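Local coordinates for probable starch synthase 4, chloroplastic/amyloplastic (Arabidopsis thaliana, PDB 6GNE), which belongs to the starch synthase family of two-domain GT-B glycosyltransferases and binds adenosine-5'-diphosphate and glycan ligands, at residues 177-188 with 206-216; 125-133 with 158-166. One frame throughout, in Å; residues are numbered along the deposited sequence.

Contact 1 of 2, residues 177-188 with 206-216; sequences FEYQGTASASEL and DHSSGDRVNPV. With GLC (alpha-D-glucopyranose), chain C.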
# COMPACT_ATOMS: atom_id res chain seq x y z
N PHE A 177 1.53 -11.04 2.02
CA PHE A 177 1.91 -12.26 2.78
C PHE A 177 3.33 -12.74 2.50
O PHE A 177 3.79 -13.69 3.10
CB PHE A 177 0.93 -13.40 2.55
CG PHE A 177 -0.39 -13.24 3.25
CD1 PHE A 177 -0.53 -13.61 4.57
CD2 PHE A 177 -1.50 -12.75 2.58
CE1 PHE A 177 -1.75 -13.47 5.22
CE2 PHE A 177 -2.73 -12.64 3.21
CZ PHE A 177 -2.85 -12.99 4.54
N GLU A 178 4.01 -12.13 1.56
CA GLU A 178 5.44 -12.34 1.42
C GLU A 178 6.19 -11.95 2.67
O GLU A 178 7.16 -12.60 3.02
CB GLU A 178 5.95 -11.54 0.23
CG GLU A 178 7.40 -11.86 -0.15
CD GLU A 178 7.99 -10.87 -1.14
OE1 GLU A 178 7.31 -9.80 -1.42
OE2 GLU A 178 9.12 -11.24 -1.62
N TYR A 179 5.76 -10.88 3.33
CA TYR A 179 6.49 -10.36 4.49
C TYR A 179 5.88 -10.81 5.79
O TYR A 179 4.91 -10.25 6.25
CB TYR A 179 6.59 -8.83 4.42
CG TYR A 179 7.29 -8.37 3.16
CD1 TYR A 179 8.53 -8.94 2.77
CD2 TYR A 179 6.74 -7.35 2.35
CE1 TYR A 179 9.17 -8.54 1.59
CE2 TYR A 179 7.39 -6.92 1.17
CZ TYR A 179 8.59 -7.51 0.80
OH TYR A 179 9.22 -7.11 -0.32
N GLN A 180 6.48 -11.85 6.37
CA GLN A 180 5.92 -12.52 7.54
C GLN A 180 6.63 -12.16 8.86
O GLN A 180 6.11 -12.44 9.95
CB GLN A 180 5.89 -14.04 7.28
CG GLN A 180 4.86 -14.39 6.23
CD GLN A 180 4.86 -15.84 5.78
OE1 GLN A 180 5.08 -16.77 6.57
NE2 GLN A 180 4.57 -16.03 4.52
N GLY A 181 7.81 -11.54 8.77
CA GLY A 181 8.58 -11.10 9.93
C GLY A 181 9.22 -12.22 10.71
O GLY A 181 9.46 -12.08 11.91
N THR A 182 9.51 -13.32 10.04
CA THR A 182 9.99 -14.50 10.74
C THR A 182 11.36 -14.22 11.34
O THR A 182 12.15 -13.48 10.77
CB THR A 182 10.05 -15.71 9.81
OG1 THR A 182 10.78 -15.35 8.64
CG2 THR A 182 8.66 -16.17 9.45
N ALA A 183 11.60 -14.79 12.51
CA ALA A 183 12.90 -14.73 13.19
C ALA A 183 13.04 -15.95 14.14
O ALA A 183 12.09 -16.74 14.27
CB ALA A 183 12.98 -13.42 13.98
N SER A 184 14.20 -16.09 14.79
CA SER A 184 14.39 -17.03 15.90
C SER A 184 13.44 -16.71 17.05
O SER A 184 13.12 -15.53 17.31
CB SER A 184 15.82 -17.02 16.45
OG SER A 184 16.80 -16.92 15.44
N ALA A 185 13.04 -17.76 17.77
CA ALA A 185 12.07 -17.66 18.85
C ALA A 185 12.53 -16.78 20.03
O ALA A 185 11.71 -16.09 20.63
CB ALA A 185 11.68 -19.04 19.34
N SER A 186 13.84 -16.83 20.34
CA SER A 186 14.46 -16.00 21.41
C SER A 186 14.01 -14.55 21.35
O SER A 186 13.72 -13.94 22.38
CB SER A 186 15.99 -16.01 21.29
OG SER A 186 16.52 -17.16 20.66
N GLU A 187 13.97 -14.02 20.13
CA GLU A 187 13.62 -12.62 19.88
C GLU A 187 12.18 -12.23 20.19
O GLU A 187 11.90 -11.03 20.36
CB GLU A 187 13.95 -12.24 18.42
CG GLU A 187 15.45 -12.27 18.14
CD GLU A 187 15.87 -11.24 17.11
OE1 GLU A 187 16.47 -11.67 16.11
OE2 GLU A 187 15.59 -10.02 17.30
N LEU A 188 11.27 -13.20 20.25
CA LEU A 188 9.87 -12.93 20.60
C LEU A 188 9.68 -12.50 22.05
O LEU A 188 8.68 -11.83 22.36
CB LEU A 188 8.97 -14.14 20.32
CG LEU A 188 7.47 -13.83 20.19
CD1 LEU A 188 7.16 -12.82 19.08
CD2 LEU A 188 6.67 -15.10 20.03
N ASP A 206 6.94 -20.98 13.12
CA ASP A 206 6.94 -20.93 11.66
C ASP A 206 6.46 -22.29 11.06
O ASP A 206 6.38 -23.32 11.74
CB ASP A 206 8.27 -20.39 11.10
CG ASP A 206 8.16 -20.02 9.61
OD1 ASP A 206 7.14 -19.44 9.22
OD2 ASP A 206 9.06 -20.42 8.84
N HIS A 207 6.02 -22.21 9.82
CA HIS A 207 5.50 -23.37 9.09
C HIS A 207 6.63 -24.27 8.61
O HIS A 207 6.40 -25.47 8.51
CB HIS A 207 4.61 -22.88 7.92
CG HIS A 207 5.16 -21.69 7.17
ND1 HIS A 207 6.21 -21.79 6.27
CD2 HIS A 207 4.82 -20.37 7.20
CE1 HIS A 207 6.48 -20.60 5.78
NE2 HIS A 207 5.65 -19.72 6.32
N SER A 208 7.82 -23.67 8.40
CA SER A 208 9.01 -24.31 7.81
C SER A 208 10.22 -24.52 8.73
O SER A 208 11.25 -25.05 8.27
CB SER A 208 9.48 -23.51 6.58
OG SER A 208 8.43 -23.39 5.64
N SER A 209 10.10 -24.13 10.00
CA SER A 209 11.13 -24.39 11.01
C SER A 209 10.56 -24.49 12.44
O SER A 209 9.48 -23.98 12.77
CB SER A 209 12.23 -23.33 10.90
OG SER A 209 13.24 -23.46 11.90
N GLY A 210 11.33 -25.16 13.29
CA GLY A 210 10.93 -25.48 14.65
C GLY A 210 11.37 -24.45 15.67
O GLY A 210 10.61 -24.15 16.59
N ASP A 211 12.56 -23.86 15.47
CA ASP A 211 13.06 -22.83 16.39
C ASP A 211 13.00 -21.43 15.76
O ASP A 211 13.79 -20.57 16.10
CB ASP A 211 14.43 -23.21 17.00
CG ASP A 211 14.31 -23.66 18.48
OD1 ASP A 211 13.77 -22.88 19.30
OD2 ASP A 211 14.74 -24.78 18.82
N ARG A 212 11.97 -21.21 14.95
CA ARG A 212 11.62 -19.88 14.43
C ARG A 212 10.14 -19.57 14.69
O ARG A 212 9.32 -20.48 14.75
CB ARG A 212 11.93 -19.80 12.94
CG ARG A 212 13.41 -19.58 12.65
CD ARG A 212 13.80 -19.74 11.17
NE ARG A 212 13.51 -18.56 10.36
CZ ARG A 212 14.11 -17.36 10.47
NH1 ARG A 212 15.07 -17.14 11.37
NH2 ARG A 212 13.75 -16.37 9.68
N VAL A 213 9.81 -18.28 14.83
CA VAL A 213 8.42 -17.85 15.03
C VAL A 213 7.92 -16.94 13.91
O VAL A 213 8.71 -16.32 13.22
CB VAL A 213 8.19 -17.17 16.38
CG1 VAL A 213 8.29 -18.20 17.50
CG2 VAL A 213 9.17 -16.01 16.60
N ASN A 214 6.60 -16.86 13.76
CA ASN A 214 5.99 -16.19 12.62
C ASN A 214 4.93 -15.17 13.09
O ASN A 214 3.83 -15.57 13.46
CB ASN A 214 5.37 -17.22 11.68
CG ASN A 214 4.87 -16.61 10.38
OD1 ASN A 214 4.15 -15.61 10.40
ND2 ASN A 214 5.23 -17.21 9.26
N PRO A 215 5.28 -13.86 13.06
CA PRO A 215 4.36 -12.83 13.53
C PRO A 215 3.03 -12.78 12.80
O PRO A 215 2.00 -12.64 13.44
CB PRO A 215 5.15 -11.55 13.31
CG PRO A 215 6.56 -11.97 13.53
CD PRO A 215 6.66 -13.34 12.95
N VAL A 216 3.06 -12.88 11.49
CA VAL A 216 1.83 -12.86 10.70
C VAL A 216 0.96 -14.06 11.04
O VAL A 216 -0.25 -13.93 11.14
CB VAL A 216 2.12 -12.76 9.19
CG1 VAL A 216 0.85 -12.91 8.36
CG2 VAL A 216 2.77 -11.42 8.88
C1 GLC C . 10.70 -4.37 4.15
C2 GLC C . 9.55 -4.38 5.15
C3 GLC C . 8.23 -4.69 4.45
C4 GLC C . 7.99 -3.63 3.38
C5 GLC C . 9.14 -3.69 2.39
C6 GLC C . 9.00 -2.59 1.34
O2 GLC C . 9.84 -5.31 6.20
O3 GLC C . 7.14 -4.68 5.37
O4 GLC C . 6.74 -3.85 2.74
O5 GLC C . 10.39 -3.49 3.06
O6 GLC C . 10.20 -2.54 0.55
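Gln180 places its CG opposite its own carbonyl carbon (chi1 -70°) and runs on extended, while Asn214 sends its CG opposite the backbone N (chi1 -173°); together these turns bring the two amides into contact beside a small two-stranded antiparallel sheet, 183-184 with 212-213, in the starch synthase catalytic domain of this GT-B protein. Gln180 OE1 accepts two bonds, from Asn214 ND2 at 2.7 Å and from His207 NE2 at 3.0 Å, each in the carbonyl plane on a lone pair. The oxygen lies at the edge of the imidazole, whose plane is turned 61° from that of the amide. Gln180 NE2 donates to Phe177 O and to Lys244 O, which, with the bonds to OE1, fixes the rotation of the amide group. Asn214 ND2 also reaches Asp206 OD1 (2.9 Å), and as the N-cap residue of helix 215-222 it caps Lys217 N with OD1. The loop 177-182 is thereby tied to the start of that helix.

In the sheet, Ala183 and Val213 form the hydrogen-bonded pair: Val213 N donates to Ala183 O at 2.8 Å, and the return bond is weak. Arg212, bent at chi3, lays one guanidinium face over the backbone of Ala183 and gives a weak bond through NH2 to Thr182 OG1. On the apolar side the branches of Val213 divide, CG1 meeting Ala185 CB at 3.9 Å and CG2 approaching Leu188 CB. Val216 likewise splits between Phe177 and the backbone of Tyr179. The glycan pocket borders this loop: Trp147 and Gln148 hydrogen-bond to the glucopyranose, and its C3 lies over one face of the Tyr179 ring, 3.7 Å above the plane and offset toward the rim.

Contact 2 of 2, residues 125-133 with 158-166; sequences SRAALELLL and DLYAPKGLD
The helical segment 125-133 runs beside the wide pi-type turn at 158-160 and the loop after it, with CA atoms 7.6 Å apart at Leu129 and Tyr160 and 6.2 Å apart at Leu133 and Leu165. Tyr160 makes the largest single contribution, its side chain reaching across as a knob into the hole formed by Arg126, Leu129, Glu130 and Leu133. Leu129 CB stands over the centre of the ring, 3.8 Å from its centroid and 11° off the normal, a CH-pi contact, and Leu133 CD2 comes within 4.0 Å of Tyr160 CE2.

At the far end of the ring the phenol oxygen is held by two hydrogen bonds, one accepted and one donated. Arg126, bent at chi2 (65°), directs NE at Tyr160 OH (2.6 Å) within the guanidinium plane, and that plane stands almost perpendicular to the ring. Tyr160 OH in turn donates to Glu130 OE2 at 2.7 Å, meeting the carboxylate from above its plane. The nearby arginine charge may polarise the phenol and strengthen this second bond.

Both helices belong to the Rossmann-like N-terminal domain of the GT-B fold: helix 117-134 precedes strand 141-145, and helix 152-160 lies in the beta-alpha-beta crossover from that strand to the parallel strand 169-174. Arg126 NH1 continues to Cys191 O, and Leu132 rests on Ile49 of strand 45-51. Next to Tyr160, Leu159 lays CD1 over one guanidinium face of Arg126, 3.7 Å from NH1, crossing that side chain at about a right angle. Asp158, one residue earlier, touches a glucopyranose of a second glycan pocket. Farther down the helix Leu133 CD2 meets the aliphatic part of Lys163 at CD, and Leu165 CD1 packs against Leu132 CB at 4.0 Å.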
# COMPACT_ATOMS: atom_id res chain seq x y z
N SER A 125 5.02 -2.01 18.88
CA SER A 125 3.74 -2.69 19.09
C SER A 125 3.40 -2.73 20.57
O SER A 125 2.26 -2.48 20.93
CB SER A 125 3.76 -4.12 18.54
OG SER A 125 3.89 -4.14 17.13
N ARG A 126 4.38 -3.03 21.40
CA ARG A 126 4.19 -3.06 22.85
C ARG A 126 3.86 -1.67 23.37
O ARG A 126 2.83 -1.48 24.02
CB ARG A 126 5.42 -3.60 23.58
CG ARG A 126 5.27 -3.70 25.10
CD ARG A 126 4.20 -4.72 25.45
NE ARG A 126 3.79 -4.67 26.86
CZ ARG A 126 4.24 -5.44 27.84
NH1 ARG A 126 5.22 -6.33 27.64
NH2 ARG A 126 3.73 -5.29 29.05
N ALA A 127 4.72 -0.70 23.05
CA ALA A 127 4.52 0.68 23.47
C ALA A 127 3.18 1.24 23.01
O ALA A 127 2.58 2.03 23.74
CB ALA A 127 5.66 1.55 22.96
N ALA A 128 2.69 0.82 21.84
CA ALA A 128 1.38 1.29 21.35
C ALA A 128 0.22 0.87 22.24
O ALA A 128 -0.65 1.67 22.58
CB ALA A 128 1.13 0.81 19.93
N LEU A 129 0.21 -0.40 22.62
CA LEU A 129 -0.78 -0.91 23.58
C LEU A 129 -0.66 -0.26 24.96
O LEU A 129 -1.66 0.04 25.60
CB LEU A 129 -0.67 -2.43 23.71
CG LEU A 129 -1.17 -3.15 22.46
CD1 LEU A 129 -0.83 -4.63 22.54
CD2 LEU A 129 -2.66 -2.90 22.25
N GLU A 130 0.58 -0.04 25.39
CA GLU A 130 0.87 0.65 26.65
C GLU A 130 0.32 2.08 26.65
O GLU A 130 -0.29 2.48 27.60
CB GLU A 130 2.39 0.65 26.87
CG GLU A 130 2.83 0.81 28.31
CD GLU A 130 2.33 -0.29 29.19
OE1 GLU A 130 1.43 -0.01 30.01
OE2 GLU A 130 2.83 -1.45 29.06
N LEU A 131 0.49 2.80 25.56
CA LEU A 131 -0.10 4.13 25.44
C LEU A 131 -1.61 4.07 25.61
O LEU A 131 -2.18 4.91 26.29
CB LEU A 131 0.28 4.80 24.10
CG LEU A 131 -0.55 5.99 23.58
CD1 LEU A 131 -0.46 7.22 24.49
CD2 LEU A 131 -0.11 6.32 22.16
N LEU A 132 -2.26 3.09 24.99
CA LEU A 132 -3.73 2.93 25.15
C LEU A 132 -4.17 2.68 26.61
O LEU A 132 -5.07 3.38 27.14
CB LEU A 132 -4.26 1.83 24.22
CG LEU A 132 -4.24 2.15 22.73
CD1 LEU A 132 -4.72 0.96 21.92
CD2 LEU A 132 -5.05 3.39 22.40
N LEU A 133 -3.52 1.70 27.24
CA LEU A 133 -3.78 1.35 28.63
C LEU A 133 -3.63 2.60 29.49
O LEU A 133 -4.58 3.01 30.14
CB LEU A 133 -2.82 0.24 29.09
CG LEU A 133 -2.88 -0.20 30.57
CD1 LEU A 133 -4.19 -0.90 30.93
CD2 LEU A 133 -1.69 -1.09 30.92
N ASP A 158 -2.75 -11.73 25.67
CA ASP A 158 -1.91 -12.28 26.73
C ASP A 158 -1.60 -11.28 27.84
O ASP A 158 -1.59 -11.65 29.00
CB ASP A 158 -0.65 -12.92 26.13
CG ASP A 158 -0.96 -14.22 25.34
OD1 ASP A 158 -2.15 -14.59 25.12
OD2 ASP A 158 0.03 -14.87 24.93
N LEU A 159 -1.45 -9.99 27.52
CA LEU A 159 -1.02 -9.00 28.52
C LEU A 159 -1.92 -7.78 28.80
O LEU A 159 -1.69 -7.08 29.81
CB LEU A 159 0.38 -8.52 28.17
CG LEU A 159 1.46 -9.62 28.06
CD1 LEU A 159 2.77 -9.07 27.50
CD2 LEU A 159 1.68 -10.34 29.39
N TYR A 160 -2.92 -7.50 27.96
CA TYR A 160 -3.71 -6.27 28.10
C TYR A 160 -5.21 -6.42 28.36
O TYR A 160 -5.78 -5.58 29.08
CB TYR A 160 -3.46 -5.33 26.92
CG TYR A 160 -2.09 -4.71 26.97
CD1 TYR A 160 -0.97 -5.43 26.56
CD2 TYR A 160 -1.89 -3.42 27.46
CE1 TYR A 160 0.30 -4.88 26.62
CE2 TYR A 160 -0.62 -2.85 27.51
CZ TYR A 160 0.47 -3.60 27.09
OH TYR A 160 1.72 -3.06 27.14
N ALA A 161 -5.85 -7.44 27.78
CA ALA A 161 -7.22 -7.86 28.17
C ALA A 161 -7.35 -8.20 29.65
O ALA A 161 -8.36 -7.82 30.24
CB ALA A 161 -7.75 -8.98 27.30
N PRO A 162 -6.34 -8.91 30.27
CA PRO A 162 -6.34 -9.16 31.73
C PRO A 162 -5.71 -8.06 32.63
O PRO A 162 -5.39 -8.32 33.79
CB PRO A 162 -5.57 -10.50 31.85
CG PRO A 162 -4.67 -10.54 30.66
CD PRO A 162 -5.18 -9.56 29.62
N LYS A 163 -5.47 -6.87 32.08
CA LYS A 163 -4.95 -5.71 32.84
C LYS A 163 -5.97 -4.55 32.91
O LYS A 163 -5.63 -3.47 33.41
CB LYS A 163 -3.64 -5.20 32.18
CG LYS A 163 -2.36 -5.64 32.87
CD LYS A 163 -1.18 -4.81 32.35
CE LYS A 163 0.07 -4.95 33.21
NZ LYS A 163 0.86 -6.14 32.79
N GLY A 164 -7.20 -4.77 32.42
CA GLY A 164 -8.19 -3.69 32.27
C GLY A 164 -8.56 -3.30 30.85
O GLY A 164 -9.64 -2.78 30.64
N LEU A 165 -7.67 -3.55 29.87
CA LEU A 165 -7.93 -3.27 28.43
C LEU A 165 -8.52 -4.54 27.72
O LEU A 165 -7.80 -5.27 27.04
CB LEU A 165 -6.63 -2.74 27.73
CG LEU A 165 -6.51 -1.57 26.71
CD1 LEU A 165 -5.22 -1.68 25.90
CD2 LEU A 165 -7.71 -1.44 25.77
N ASP A 166 -9.83 -4.78 27.89
CA ASP A 166 -10.55 -5.94 27.32
C ASP A 166 -11.83 -5.53 26.51
O ASP A 166 -12.69 -6.36 26.19
CB ASP A 166 -10.90 -6.95 28.44
CG ASP A 166 -11.57 -6.28 29.66
OD1 ASP A 166 -10.85 -5.78 30.55
OD2 ASP A 166 -12.82 -6.27 29.73

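Contacts 1 and 2 lie in the same starch synthase catalytic domain range, with centres 23 Å apart and nearest atoms about 8 Å apart, so they do not touch. They come in series along the chain, contact 2 closing before contact 1 opens. Helix 117-134 joins them: its residues 125-133 form one side of contact 2, while Phe118, nearer its start, packs on Ala183 and Pro215 of contact 1. Two successive helices after strand 141-145 divide between them: helix 146-150 touches contact 1 through Trp147 and Ala150, and the end of helix 152-160 supplies contact 2. Each contact borders a different glycan pocket, through Tyr179 and Asp158 respectively.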